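Local coordinates for protein transcription regulator AcaB (Escherichia coli, PDB 6N8B) that acts as a transcriptional regulator with a crucial role in the conjugation of IncC (A/C) plasmids, at residues S19-F23 with I113-S117; I58-E64 with S179-K185; I99-Y105 with M134-L140. One frame throughout, in Å; residues are numbered along the deposited sequence.

From the N terminus, the chain leads through 19-23 into strand 23-29, and interaction 1 closes the first loop when the end of strand 109-115, within 113-117, returns as its antiparallel partner. Interaction 2 starts within that loop, at the turn between helices 32-59 and 62-96, and ends beyond it at the close of helix 148-182, crossing it. Interaction 3 also crosses interaction 1, running from the loop before the second strand to helix 118-142 after it. It falls between the two halves of interaction 2, yet their centres are about 47 Å apart, on opposite sides of the chain's centre. Interaction 1 joins the two strands, interaction 2 two helix ends, interaction 3 a loop to helix 118-142.

Interaction 1: residues S19-F23 with I113-S117; sequences SRPVF and IEINS
Phe23 and Ile115 face each other as an antiparallel hydrogen-bonded pair, and both bonds of the pair are made. Phe23 N gives its hydrogen to Ile115 O at 3.0 Å, nearly straight at 173°. The return bond, Ile115 N to Phe23 O at 2.7 Å, is clearly more bent. Phe23 O also receives the CA-H of Glu114, with 3.3 Å between that oxygen and Glu114 CA. The side chains of the pair leave the ribbon on the same face. They meet at their roots, Phe23 CB to Ile115 CB being 4.2 Å, while the Phe23 ring runs on away from the strand, with Ile115 CD1 near its plane at the edge.

Next to the pair, Val22 spreads its two methyls over the neighbours of Ile115. CG1 stands anti to the backbone N (chi1 -179°) and reaches Glu114, 3.7 Å from Val22 CG1 to Glu114 CB. CG2 lies against Asn116 OD1, the valine and asparagine side chains running side by side in the same direction. The same OD1 is approached in the guanidinium plane, at its edge, by Arg20, but the bond from Arg20 NH1 to Asn116 OD1 is weak at 3.4 Å, and the guanidinium and amide planes are turned 54° apart.

Farther out, Ile113 carries the ladder on through backbone bonds with Gln25 and packs on Phe42 and Ala124. Ile115 touches Ala121 of helix 118-142, and Ser117 is the N-cap residue of that helix. The pairing therefore lies where strand 109-115 stops and the chain turns into the helix. This is one end of a two-stranded antiparallel beta ribbon, built from sequence-distant strands 23-29 and 109-115 and laid over a largely helical body.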
loop_
_atom_site.group_PDB
_atom_site.type_symbol
_atom_site.label_atom_id
_atom_site.label_comp_id
_atom_site.label_asym_id
_atom_site.label_seq_id
_atom_site.Cartn_x
_atom_site.Cartn_y
_atom_site.Cartn_z
ATOM N N SER A 19 -14.798 -19.762 -10.571
ATOM C CA SER A 19 -14.781 -18.982 -11.805
ATOM C C SER A 19 -13.657 -17.947 -11.816
ATOM O O SER A 19 -12.891 -17.863 -12.776
ATOM C CB SER A 19 -16.122 -18.284 -12.017
ATOM O OG SER A 19 -16.003 -17.263 -12.993
ATOM N N ARG A 20 -13.565 -17.154 -10.752
ATOM C CA ARG A 20 -12.468 -16.210 -10.623
ATOM C C ARG A 20 -11.574 -16.609 -9.464
ATOM O O ARG A 20 -12.078 -16.923 -8.378
ATOM C CB ARG A 20 -12.984 -14.788 -10.411
ATOM C CG ARG A 20 -11.873 -13.773 -10.219
ATOM C CD ARG A 20 -12.342 -12.611 -9.369
ATOM N NE ARG A 20 -13.742 -12.318 -9.635
ATOM C CZ ARG A 20 -14.583 -11.813 -8.742
ATOM N NH1 ARG A 20 -14.161 -11.540 -7.516
ATOM N NH2 ARG A 20 -15.849 -11.584 -9.076
ATOM N N PRO A 21 -10.258 -16.641 -9.659
ATOM C CA PRO A 21 -9.360 -17.034 -8.569
ATOM C C PRO A 21 -9.272 -15.983 -7.472
ATOM O O PRO A 21 -9.193 -14.779 -7.735
ATOM C CB PRO A 21 -8.007 -17.216 -9.267
ATOM C CG PRO A 21 -8.106 -16.427 -10.515
ATOM C CD PRO A 21 -9.542 -16.434 -10.928
ATOM N N VAL A 22 -9.283 -16.459 -6.228
ATOM C CA VAL A 22 -9.100 -15.619 -5.051
ATOM C C VAL A 22 -8.125 -16.356 -4.145
ATOM O O VAL A 22 -8.399 -17.484 -3.722
ATOM C CB VAL A 22 -10.413 -15.330 -4.306
ATOM C CG1 VAL A 22 -10.152 -14.423 -3.112
ATOM C CG2 VAL A 22 -11.429 -14.700 -5.242
ATOM N N PHE A 23 -7.014 -15.707 -3.816
ATOM C CA PHE A 23 -5.991 -16.278 -2.953
ATOM C C PHE A 23 -6.194 -15.748 -1.542
ATOM O O PHE A 23 -6.114 -14.537 -1.310
ATOM C CB PHE A 23 -4.601 -15.920 -3.481
ATOM C CG PHE A 23 -3.495 -16.744 -2.899
ATOM C CD1 PHE A 23 -3.348 -18.075 -3.256
ATOM C CD2 PHE A 23 -2.579 -16.181 -2.022
ATOM C CE1 PHE A 23 -2.323 -18.841 -2.732
ATOM C CE2 PHE A 23 -1.550 -16.937 -1.494
ATOM C CZ PHE A 23 -1.420 -18.271 -1.851
ATOM N N ILE A 113 -6.425 -12.131 4.750
ATOM C CA ILE A 113 -6.620 -11.270 3.593
ATOM C C ILE A 113 -6.910 -12.150 2.389
ATOM O O ILE A 113 -6.382 -13.264 2.277
ATOM C CB ILE A 113 -5.400 -10.364 3.323
ATOM C CG1 ILE A 113 -4.202 -11.184 2.846
ATOM C CG2 ILE A 113 -5.030 -9.590 4.578
ATOM C CD1 ILE A 113 -2.971 -10.353 2.565
ATOM N N GLU A 114 -7.766 -11.657 1.503
ATOM C CA GLU A 114 -7.994 -12.299 0.224
ATOM C C GLU A 114 -7.463 -11.410 -0.888
ATOM O O GLU A 114 -7.532 -10.181 -0.812
ATOM C CB GLU A 114 -9.474 -12.596 -0.010
ATOM C CG GLU A 114 -10.260 -12.927 1.242
ATOM C CD GLU A 114 -11.757 -12.882 0.999
ATOM O OE1 GLU A 114 -12.472 -13.767 1.519
ATOM O OE2 GLU A 114 -12.210 -11.971 0.268
ATOM N N ILE A 115 -6.949 -12.050 -1.930
ATOM C CA ILE A 115 -6.195 -11.377 -2.972
ATOM C C ILE A 115 -6.877 -11.697 -4.293
ATOM O O ILE A 115 -6.791 -12.827 -4.792
ATOM C CB ILE A 115 -4.718 -11.795 -2.965
ATOM C CG1 ILE A 115 -3.994 -11.085 -1.821
ATOM C CG2 ILE A 115 -4.047 -11.436 -4.276
ATOM C CD1 ILE A 115 -2.917 -11.912 -1.158
ATOM N N ASN A 116 -7.582 -10.709 -4.844
ATOM C CA ASN A 116 -8.357 -10.896 -6.061
ATOM C C ASN A 116 -7.587 -10.515 -7.315
ATOM O O ASN A 116 -7.978 -10.927 -8.412
ATOM C CB ASN A 116 -9.658 -10.088 -5.996
ATOM C CG ASN A 116 -10.664 -10.673 -5.021
ATOM O OD1 ASN A 116 -11.486 -11.513 -5.388
ATOM N ND2 ASN A 116 -10.608 -10.223 -3.771
ATOM N N SER A 117 -6.511 -9.751 -7.181
ATOM C CA SER A 117 -5.729 -9.305 -8.322
ATOM C C SER A 117 -4.279 -9.215 -7.893
ATOM O O SER A 117 -3.989 -9.062 -6.698
ATOM C CB SER A 117 -6.226 -7.949 -8.839
ATOM O OG SER A 117 -5.976 -6.927 -7.890
#

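Interaction 2: residues I58-E64 with S179-K185; sequences IIGEQDE and SAHSKGK
Ser179 begins the contact by donating a hydrogen bond to Glu64: Ser179 OG lies 3.0 Å from Glu64 OE2 and meets the syn lone pair, on the side of the other carboxylate oxygen. With OG anti to its own backbone N (chi1 167°), the hydroxyl reaches out from the helix toward the glutamate. Ser179 O is busy too, taking Lys183 N and Ser182 OG from the same face of its carbonyl plane.

Ala180 comes next and offers a small surface on which Ile59 lays the end of its side chain, Ile59 CD1 being 3.5 Å from Ala180 CA. Past Ser182, the extended side chain of Lys183 crosses that of Ile59 at about a right angle, with Lys183 CD 3.8 Å from Ile59 CD1. Its ammonium group continues to Glu64, which comes from the opposite direction. The salt bridge, Lys183 NZ to Glu64 OE1 at 2.6 Å, enters on the syn side, 27° out of the carboxylate plane.

Gly184, with positive phi, is the C-prime residue of a Schellman motif ending helix 148-182: Lys185 N bonds back to Ala180 O at 2.9 Å, and Gly184 N to His181 O. Beyond this turn Lys185 bends at chi2 (-106°) and slides past Ile58 in the opposite direction. Lys185 CB rests 3.9 Å from Ile58 CG2, and Lys185 CE 3.3 Å from Ile58 O. Helix 186-192 covers Ile58 further, through Glu188, Val189 and Ala192.

Glu64 sits in the first turn of helix 62-96, whose N-cap is Glu61. With a hydroxyl on one oxygen and an ammonium on the other, its carboxylate is probably held ionised, joining two helix ends through one charged group.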
loop_
_atom_site.group_PDB
_atom_site.type_symbol
_atom_site.label_atom_id
_atom_site.label_comp_id
_atom_site.label_asym_id
_atom_site.label_seq_id
_atom_site.Cartn_x
_atom_site.Cartn_y
_atom_site.Cartn_z
ATOM N N ILE A 58 -15.331 -1.592 -18.301
ATOM C CA ILE A 58 -16.498 -0.820 -18.691
ATOM C C ILE A 58 -16.077 0.343 -19.582
ATOM O O ILE A 58 -16.771 0.688 -20.547
ATOM C CB ILE A 58 -17.259 -0.357 -17.436
ATOM C CG1 ILE A 58 -17.952 -1.556 -16.786
ATOM C CG2 ILE A 58 -18.280 0.705 -17.792
ATOM C CD1 ILE A 58 -18.402 -1.308 -15.367
ATOM N N ILE A 59 -14.925 0.951 -19.291
ATOM C CA ILE A 59 -14.382 1.970 -20.186
ATOM C C ILE A 59 -13.999 1.347 -21.520
ATOM O O ILE A 59 -14.470 1.771 -22.583
ATOM C CB ILE A 59 -13.175 2.675 -19.543
ATOM C CG1 ILE A 59 -13.613 3.533 -18.356
ATOM C CG2 ILE A 59 -12.442 3.517 -20.578
ATOM C CD1 ILE A 59 -14.333 4.795 -18.756
ATOM N N GLY A 60 -13.128 0.342 -21.488
ATOM C CA GLY A 60 -12.983 -0.522 -22.638
ATOM C C GLY A 60 -11.766 -0.219 -23.485
ATOM O O GLY A 60 -11.124 -1.128 -24.020
ATOM N N GLU A 61 -11.460 1.069 -23.629
ATOM C CA GLU A 61 -10.391 1.512 -24.513
ATOM C C GLU A 61 -9.040 1.111 -23.938
ATOM O O GLU A 61 -8.661 1.558 -22.850
ATOM C CB GLU A 61 -10.484 3.030 -24.684
ATOM C CG GLU A 61 -9.326 3.708 -25.418
ATOM C CD GLU A 61 -8.702 2.852 -26.507
ATOM O OE1 GLU A 61 -7.684 2.184 -26.229
ATOM O OE2 GLU A 61 -9.226 2.862 -27.641
ATOM N N GLN A 62 -8.295 0.300 -24.697
ATOM C CA GLN A 62 -7.155 -0.408 -24.132
ATOM C C GLN A 62 -5.952 0.501 -23.927
ATOM O O GLN A 62 -5.146 0.256 -23.024
ATOM C CB GLN A 62 -6.791 -1.601 -25.018
ATOM C CG GLN A 62 -5.690 -2.472 -24.448
ATOM C CD GLN A 62 -6.235 -3.693 -23.741
ATOM O OE1 GLN A 62 -7.431 -3.780 -23.480
ATOM N NE2 GLN A 62 -5.359 -4.640 -23.421
ATOM N N ASP A 63 -5.795 1.536 -24.754
ATOM C CA ASP A 63 -4.659 2.427 -24.565
ATOM C C ASP A 63 -4.775 3.160 -23.237
ATOM O O ASP A 63 -3.762 3.464 -22.598
ATOM C CB ASP A 63 -4.536 3.401 -25.743
ATOM C CG ASP A 63 -5.559 4.540 -25.714
ATOM O OD1 ASP A 63 -6.476 4.581 -24.867
ATOM O OD2 ASP A 63 -5.465 5.394 -26.615
ATOM N N GLU A 64 -6.013 3.457 -22.822
ATOM C CA GLU A 64 -6.273 4.002 -21.494
ATOM C C GLU A 64 -6.161 2.945 -20.400
ATOM O O GLU A 64 -5.741 3.262 -19.281
ATOM C CB GLU A 64 -7.663 4.644 -21.460
ATOM C CG GLU A 64 -7.960 5.450 -20.201
ATOM C CD GLU A 64 -9.226 6.284 -20.321
ATOM O OE1 GLU A 64 -9.672 6.525 -21.460
ATOM O OE2 GLU A 64 -9.789 6.683 -19.278
ATOM N N SER A 179 -13.867 9.681 -15.432
ATOM C CA SER A 179 -13.692 9.346 -16.843
ATOM C C SER A 179 -14.870 8.525 -17.347
ATOM O O SER A 179 -15.343 8.726 -18.473
ATOM C CB SER A 179 -12.383 8.585 -17.053
ATOM O OG SER A 179 -12.346 7.995 -18.345
ATOM N N ALA A 180 -15.350 7.587 -16.529
ATOM C CA ALA A 180 -16.526 6.808 -16.895
ATOM C C ALA A 180 -17.760 7.693 -17.001
ATOM O O ALA A 180 -18.628 7.458 -17.849
ATOM C CB ALA A 180 -16.751 5.691 -15.879
ATOM N N HIS A 181 -17.859 8.713 -16.143
ATOM C CA HIS A 181 -19.004 9.618 -16.192
ATOM C C HIS A 181 -19.067 10.353 -17.521
ATOM O O HIS A 181 -20.107 10.364 -18.190
ATOM C CB HIS A 181 -18.939 10.628 -15.048
ATOM C CG HIS A 181 -19.963 11.717 -15.155
ATOM N ND1 HIS A 181 -19.796 12.822 -15.963
ATOM C CD2 HIS A 181 -21.178 11.858 -14.574
ATOM C CE1 HIS A 181 -20.858 13.601 -15.866
ATOM N NE2 HIS A 181 -21.712 13.039 -15.030
ATOM N N SER A 182 -17.956 10.979 -17.916
ATOM C CA SER A 182 -17.925 11.727 -19.168
ATOM C C SER A 182 -18.231 10.831 -20.357
ATOM O O SER A 182 -18.833 11.287 -21.336
ATOM C CB SER A 182 -16.566 12.402 -19.343
ATOM O OG SER A 182 -15.525 11.440 -19.363
ATOM N N LYS A 183 -17.837 9.560 -20.295
ATOM C CA LYS A 183 -18.148 8.639 -21.376
ATOM C C LYS A 183 -19.508 7.967 -21.209
ATOM O O LYS A 183 -19.740 6.913 -21.815
ATOM C CB LYS A 183 -17.050 7.580 -21.516
ATOM C CG LYS A 183 -15.673 8.154 -21.804
ATOM C CD LYS A 183 -14.603 7.075 -21.825
ATOM C CE LYS A 183 -13.238 7.683 -22.120
ATOM N NZ LYS A 183 -12.166 6.658 -22.272
ATOM N N GLY A 184 -20.413 8.549 -20.418
ATOM C CA GLY A 184 -21.788 8.105 -20.384
ATOM C C GLY A 184 -22.053 6.892 -19.525
ATOM O O GLY A 184 -23.223 6.537 -19.321
ATOM N N LYS A 185 -21.011 6.247 -19.005
ATOM C CA LYS A 185 -21.138 4.992 -18.286
ATOM C C LYS A 185 -21.301 5.193 -16.783
ATOM O O LYS A 185 -20.977 4.284 -16.008
ATOM C CB LYS A 185 -19.901 4.133 -18.556
ATOM C CG LYS A 185 -19.451 4.136 -20.009
ATOM C CD LYS A 185 -19.774 2.849 -20.721
ATOM C CE LYS A 185 -18.979 2.740 -22.004
ATOM N NZ LYS A 185 -19.533 1.734 -22.956
#

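Interaction 3: residues I99-Y105 with M134-L140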
loop_
_atom_site.group_PDB
_atom_site.type_symbol
_atom_site.label_atom_id
_atom_site.label_comp_id
_atom_site.label_asym_id
_atom_site.label_seq_id
_atom_site.Cartn_x
_atom_site.Cartn_y
_atom_site.Cartn_z
ATOM N N ILE A 99 25.478 -6.738 14.063
ATOM C CA ILE A 99 24.184 -7.058 14.654
ATOM C C ILE A 99 23.528 -8.143 13.811
ATOM O O ILE A 99 23.278 -7.950 12.615
ATOM C CB ILE A 99 23.290 -5.815 14.756
ATOM C CG1 ILE A 99 24.101 -4.634 15.290
ATOM C CG2 ILE A 99 22.086 -6.093 15.643
ATOM C CD1 ILE A 99 23.349 -3.329 15.284
ATOM N N ASP A 100 23.261 -9.290 14.434
ATOM C CA ASP A 100 22.721 -10.445 13.729
ATOM C C ASP A 100 21.201 -10.538 13.801
ATOM O O ASP A 100 20.560 -10.912 12.813
ATOM C CB ASP A 100 23.331 -11.732 14.294
ATOM C CG ASP A 100 23.223 -11.818 15.809
ATOM O OD1 ASP A 100 23.833 -12.737 16.396
ATOM O OD2 ASP A 100 22.540 -10.965 16.416
ATOM N N MET A 101 20.608 -10.207 14.943
ATOM C CA MET A 101 19.238 -10.597 15.237
ATOM C C MET A 101 18.284 -9.407 15.202
ATOM O O MET A 101 18.689 -8.242 15.239
ATOM C CB MET A 101 19.157 -11.292 16.604
ATOM C CG MET A 101 17.940 -12.202 16.797
ATOM S SD MET A 101 17.799 -13.528 15.572
ATOM C CE MET A 101 16.557 -12.872 14.455
ATOM N N MET A 102 17.004 -9.736 15.116
ATOM C CA MET A 102 15.870 -8.834 15.172
ATOM C C MET A 102 15.092 -9.063 16.462
ATOM O O MET A 102 15.306 -10.063 17.160
ATOM C CB MET A 102 14.971 -9.065 13.953
ATOM C CG MET A 102 15.721 -9.109 12.649
ATOM S SD MET A 102 14.850 -8.180 11.389
ATOM C CE MET A 102 15.882 -6.731 11.396
ATOM N N PRO A 103 14.188 -8.157 16.831
ATOM C CA PRO A 103 13.536 -8.272 18.133
ATOM C C PRO A 103 12.250 -9.081 18.058
ATOM O O PRO A 103 11.617 -9.214 17.008
ATOM C CB PRO A 103 13.225 -6.810 18.499
ATOM C CG PRO A 103 13.417 -6.010 17.208
ATOM C CD PRO A 103 13.634 -7.000 16.106
ATOM N N GLY A 104 11.868 -9.616 19.205
ATOM C CA GLY A 104 10.497 -10.028 19.383
ATOM C C GLY A 104 9.587 -8.815 19.388
ATOM O O GLY A 104 10.023 -7.666 19.472
ATOM N N TYR A 105 8.289 -9.069 19.277
ATOM C CA TYR A 105 7.301 -8.003 19.342
ATOM C C TYR A 105 6.216 -8.399 20.328
ATOM O O TYR A 105 5.711 -9.525 20.288
ATOM C CB TYR A 105 6.721 -7.689 17.962
ATOM C CG TYR A 105 7.646 -6.818 17.144
ATOM C CD1 TYR A 105 8.701 -7.371 16.429
ATOM C CD2 TYR A 105 7.484 -5.439 17.110
ATOM C CE1 TYR A 105 9.557 -6.577 15.689
ATOM C CE2 TYR A 105 8.333 -4.637 16.373
ATOM C CZ TYR A 105 9.369 -5.212 15.665
ATOM O OH TYR A 105 10.220 -4.422 14.929
ATOM N N MET A 134 10.807 -1.760 9.522
ATOM C CA MET A 134 10.642 -1.344 10.910
ATOM C C MET A 134 11.417 -2.257 11.846
ATOM O O MET A 134 12.014 -1.794 12.824
ATOM C CB MET A 134 9.163 -1.314 11.285
ATOM C CG MET A 134 8.330 -0.353 10.463
ATOM S SD MET A 134 8.981 1.330 10.543
ATOM C CE MET A 134 9.744 1.488 8.927
ATOM N N GLY A 135 11.417 -3.561 11.563
ATOM C CA GLY A 135 12.220 -4.479 12.352
ATOM C C GLY A 135 13.696 -4.133 12.323
ATOM O O GLY A 135 14.395 -4.270 13.329
ATOM N N ILE A 136 14.193 -3.683 11.169
ATOM C CA ILE A 136 15.599 -3.295 11.077
ATOM C C ILE A 136 15.847 -2.027 11.879
ATOM O O ILE A 136 16.776 -1.957 12.693
ATOM C CB ILE A 136 16.023 -3.121 9.608
ATOM C CG1 ILE A 136 15.926 -4.447 8.854
ATOM C CG2 ILE A 136 17.443 -2.591 9.531
ATOM C CD1 ILE A 136 16.123 -4.320 7.372
ATOM N N VAL A 137 15.015 -1.008 11.658
ATOM C CA VAL A 137 15.133 0.242 12.402
ATOM C C VAL A 137 15.037 -0.015 13.901
ATOM O O VAL A 137 15.749 0.608 14.698
ATOM C CB VAL A 137 14.064 1.243 11.923
ATOM C CG1 VAL A 137 14.141 2.535 12.724
ATOM C CG2 VAL A 137 14.239 1.528 10.441
ATOM N N ASP A 138 14.167 -0.942 14.309
ATOM C CA ASP A 138 13.958 -1.173 15.735
ATOM C C ASP A 138 15.197 -1.745 16.416
ATOM O O ASP A 138 15.503 -1.370 17.554
ATOM C CB ASP A 138 12.749 -2.082 15.946
ATOM C CG ASP A 138 11.438 -1.329 15.840
ATOM O OD1 ASP A 138 11.461 -0.083 15.950
ATOM O OD2 ASP A 138 10.389 -1.976 15.648
ATOM N N THR A 139 15.945 -2.625 15.745
ATOM C CA THR A 139 17.145 -3.142 16.397
ATOM C C THR A 139 18.284 -2.142 16.327
ATOM O O THR A 139 19.078 -2.044 17.268
ATOM C CB THR A 139 17.608 -4.458 15.775
ATOM O OG1 THR A 139 18.285 -4.192 14.542
ATOM C CG2 THR A 139 16.446 -5.338 15.499
ATOM N N LEU A 140 18.356 -1.368 15.245
ATOM C CA LEU A 140 19.349 -0.306 15.178
ATOM C C LEU A 140 19.071 0.755 16.227
ATOM O O LEU A 140 20.007 1.358 16.766
ATOM C CB LEU A 140 19.356 0.303 13.779
ATOM C CG LEU A 140 19.684 -0.677 12.656
ATOM C CD1 LEU A 140 19.749 0.032 11.327
ATOM C CD2 LEU A 140 20.999 -1.339 12.959
#
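Tyr105 and Asp138 share a first torsion, chi1 -80° in each, which sets CG beside the backbone N and brings the phenol and the carboxylate together. Tyr105 OH donates to Asp138 OD2 at 2.6 Å, where OD2 accepts through its anti lone pair, the one away from the other oxygen; ring and carboxylate planes stand 45° apart. The hydroxyl also comes down on the helix backbone where Gly135 has no side chain, 3.3 Å from Tyr105 OH to Gly135 CA.

Met102, bent at chi2 and chi3, curls its methyl back onto the helix, with Met102 CE 3.4 Å from Ile136 CG1. Between Met102 and Tyr105 in the chain, the Pro103 ring crosses the Thr139 side chain at about a right angle, Pro103 CD lying 3.3 Å from Thr139 CG2. The Thr139 hydroxyl donates to Ile136 O within its own helix, while its methyl meets the proline ring. At the far end, Ile99 CD1 meets Leu140 CD2 at 3.9 Å.

Asp138 OD1, the other oxygen, is held in a salt bridge by Arg151 NE. Ile136 packs on Thr87, Leu90 and Asn91 of helix 62-96. The loop is thus held on helix 118-142 by apolar packing and one polar bond, and Asp138, gripped at both oxygens by a phenol and an arginine, is probably ionised despite being buried.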